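Acyl-CoA dehydrogenase (Mycobacterium thermoresistibile, PDB 3NF4) binds flavin adenine dinucleotide and, as an acyl-CoA dehydrogenase, oxidises acyl-CoA thioesters, probably to their trans-2-enoyl-CoA products. Local coordinates at the interface of chains A and B. Residues are numbered along the deposited sequence; one frame, centred on the assembly and turned at random. Chains: chain A/B, acyl-CoA dehydrogenase.

The interface of chains A and B. Residues chain A 365, 369; chain B 340, 343-344, 347-348, 351, 361.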
ATOM      1  N   LYS A 365      -5.593  11.687 -12.232  1.00 36.70           N
ATOM      2  CA  LYS A 365      -4.966  10.572 -12.965  1.00 37.24           C
ATOM      3  C   LYS A 365      -3.849  11.013 -13.927  1.00 38.20           C
ATOM      4  O   LYS A 365      -2.800  10.389 -13.951  1.00 37.93           O
ATOM      5  CB  LYS A 365      -6.011   9.705 -13.699  1.00 36.41           C
ATOM      6  CG  LYS A 365      -5.436   8.506 -14.431  1.00 37.22           C
ATOM      7  CD  LYS A 365      -4.760   7.480 -13.463  1.00 38.80           C
ATOM      8  CE  LYS A 365      -3.293   7.261 -13.844  1.00 38.45           C
ATOM      9  NZ  LYS A 365      -2.574   6.272 -12.976  1.00 37.30           N
ATOM     10  N   ILE A 369       1.075  10.973 -14.852  1.00 42.26           N
ATOM     11  CA  ILE A 369       1.549  10.640 -16.192  1.00 44.20           C
ATOM     12  C   ILE A 369       2.422  11.725 -16.852  1.00 46.46           C
ATOM     13  O   ILE A 369       3.513  11.416 -17.322  1.00 48.40           O
ATOM     14  CB  ILE A 369       0.378  10.216 -17.141  1.00 44.00           C
ATOM     15  CG1 ILE A 369      -0.097   8.801 -16.787  1.00 42.79           C
ATOM     16  CG2 ILE A 369       0.796  10.283 -18.606  1.00 42.98           C
ATOM     17  CD1 ILE A 369      -1.554   8.504 -17.112  1.00 39.86           C
TER
ATOM     18  N   THR B 340      -6.884   1.770 -12.263  1.00 35.98           N
ATOM     19  CA  THR B 340      -6.003   2.939 -12.116  1.00 36.98           C
ATOM     20  C   THR B 340      -4.629   2.650 -12.702  1.00 38.08           C
ATOM     21  O   THR B 340      -4.053   3.526 -13.359  1.00 38.93           O
ATOM     22  CB  THR B 340      -5.844   3.414 -10.630  1.00 37.86           C
ATOM     23  OG1 THR B 340      -7.126   3.711 -10.104  1.00 38.02           O
ATOM     24  CG2 THR B 340      -4.988   4.702 -10.514  1.00 36.04           C
ATOM     25  N   VAL B 343      -4.568   2.433 -16.916  1.00 36.80           N
ATOM     26  CA  VAL B 343      -4.341   3.781 -17.504  1.00 37.64           C
ATOM     27  C   VAL B 343      -2.829   4.170 -17.477  1.00 38.90           C
ATOM     28  O   VAL B 343      -2.256   4.604 -18.491  1.00 39.34           O
ATOM     29  CB  VAL B 343      -5.188   4.920 -16.786  1.00 37.80           C
ATOM     30  CG1 VAL B 343      -4.897   6.333 -17.397  1.00 36.20           C
ATOM     31  CG2 VAL B 343      -6.679   4.635 -16.824  1.00 35.72           C
ATOM     32  N   GLN B 344      -2.194   4.014 -16.320  1.00 38.71           N
ATOM     33  CA  GLN B 344      -0.742   4.232 -16.189  1.00 39.65           C
ATOM     34  C   GLN B 344       0.102   3.457 -17.254  1.00 40.04           C
ATOM     35  O   GLN B 344       1.020   4.031 -17.846  1.00 40.59           O
ATOM     36  CB  GLN B 344      -0.290   3.850 -14.765  1.00 39.09           C
ATOM     37  CG  GLN B 344       1.059   4.397 -14.324  1.00 39.44           C
ATOM     38  CD  GLN B 344       1.057   5.941 -14.146  1.00 40.88           C
ATOM     39  OE1 GLN B 344       0.020   6.562 -13.934  1.00 36.33           O
ATOM     40  NE2 GLN B 344       2.236   6.539 -14.228  1.00 39.51           N
ATOM     41  N   GLY B 347       0.111   5.188 -20.698  1.00 44.03           N
ATOM     42  CA  GLY B 347       0.602   6.577 -20.826  1.00 44.26           C
ATOM     43  C   GLY B 347      -0.441   7.595 -21.271  1.00 45.69           C
ATOM     44  O   GLY B 347      -1.632   7.441 -20.983  1.00 45.77           O
ATOM     45  N   GLY B 348       0.004   8.639 -21.978  1.00 46.73           N
ATOM     46  CA  GLY B 348      -0.869   9.710 -22.472  1.00 46.89           C
ATOM     47  C   GLY B 348      -2.126   9.293 -23.231  1.00 47.62           C
ATOM     48  O   GLY B 348      -3.203   9.860 -22.981  1.00 47.52           O
ATOM     49  N   TYR B 351      -5.256   8.266 -21.228  1.00 47.63           N
ATOM     50  CA  TYR B 351      -6.091   9.357 -20.717  1.00 49.66           C
ATOM     51  C   TYR B 351      -7.097   9.904 -21.749  1.00 50.54           C
ATOM     52  O   TYR B 351      -7.832  10.834 -21.436  1.00 51.74           O
ATOM     53  CB  TYR B 351      -5.194  10.484 -20.163  1.00 50.79           C
ATOM     54  CG  TYR B 351      -5.882  11.488 -19.255  1.00 51.53           C
ATOM     55  CD1 TYR B 351      -6.283  11.145 -17.961  1.00 51.17           C
ATOM     56  CD2 TYR B 351      -6.104  12.795 -19.680  1.00 54.04           C
ATOM     57  CE1 TYR B 351      -6.910  12.083 -17.117  1.00 52.38           C
ATOM     58  CE2 TYR B 351      -6.724  13.750 -18.849  1.00 52.79           C
ATOM     59  CZ  TYR B 351      -7.112  13.387 -17.569  1.00 52.84           C
ATOM     60  OH  TYR B 351      -7.715  14.321 -16.762  1.00 50.27           O
ATOM     61  N   MET B 361     -11.892   2.692 -15.367  1.00 38.08           N
ATOM     62  CA  MET B 361     -11.537   3.366 -14.108  1.00 38.40           C
ATOM     63  C   MET B 361     -12.736   4.115 -13.514  1.00 39.07           C
ATOM     64  O   MET B 361     -12.968   4.067 -12.287  1.00 39.70           O
ATOM     65  CB  MET B 361     -10.326   4.300 -14.312  1.00 38.29           C
ATOM     66  CG  MET B 361      -9.721   4.895 -13.069  1.00 38.20           C
ATOM     67  SD  MET B 361      -8.297   6.015 -13.355  1.00 41.37           S
ATOM     68  CE  MET B 361      -8.053   6.630 -11.681  1.00 39.57           C
TER
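The terminal amide of B:Gln344 meets A:Lys365 at its oxygen edge and A:Ile369 from one face. The amine nitrogen A:Lys365 NZ lies in the amide plane and donates a hydrogen bond of 2.8 Å to a lone pair of B:Gln344 OE1. A:Ile369 CG1 lies off one face, displaced past the outer edge of the amide, 4.1 Å from B:Gln344 CD. The other flat group, the ring of B:Tyr351, turns its CE1 edge loosely towards A:Lys365 CB.

Glutamine suits its place because its oxygen accepts a hydrogen bond while the face of the amide lies against an aliphatic neighbour. Lysine combines a greasy stem with a tip that is probably charged. With CG anti to the backbone N (chi1 -178°) and bends at chi2 and chi3, the stem passes B:Met361 before the tip reaches helix 321-346. A:Lys365 CG packs 3.7 Å from B:Val343 CG1, and A:Lys365 CD 3.8 Å from B:Met361 SD, whose unbranched thioether conforms to the methylenes. Branched B:Val343 also offers CG1 to A:Ile369 CD1, at 4.0 Å, the two side chains crossing nearly at right angles. B:Gly347 adopts phi 68°, psi -150°, rare for other residues, where helix 321-346 gives way to the 3-10 turn 347-351; its carbonyl carbon lies 4.0 Å from A:Ile369 CG2.

This patch belongs to a two-fold interface that probably helps build the tetramer typical of the family. B:Thr340 O, in the last turns of helix 321-346, together with B:Gln344 OE1, would be expected to favour a positive charge: A:Lys365 NZ also donates to B:Thr340 O at 3.1 Å, from above the carbonyl plane.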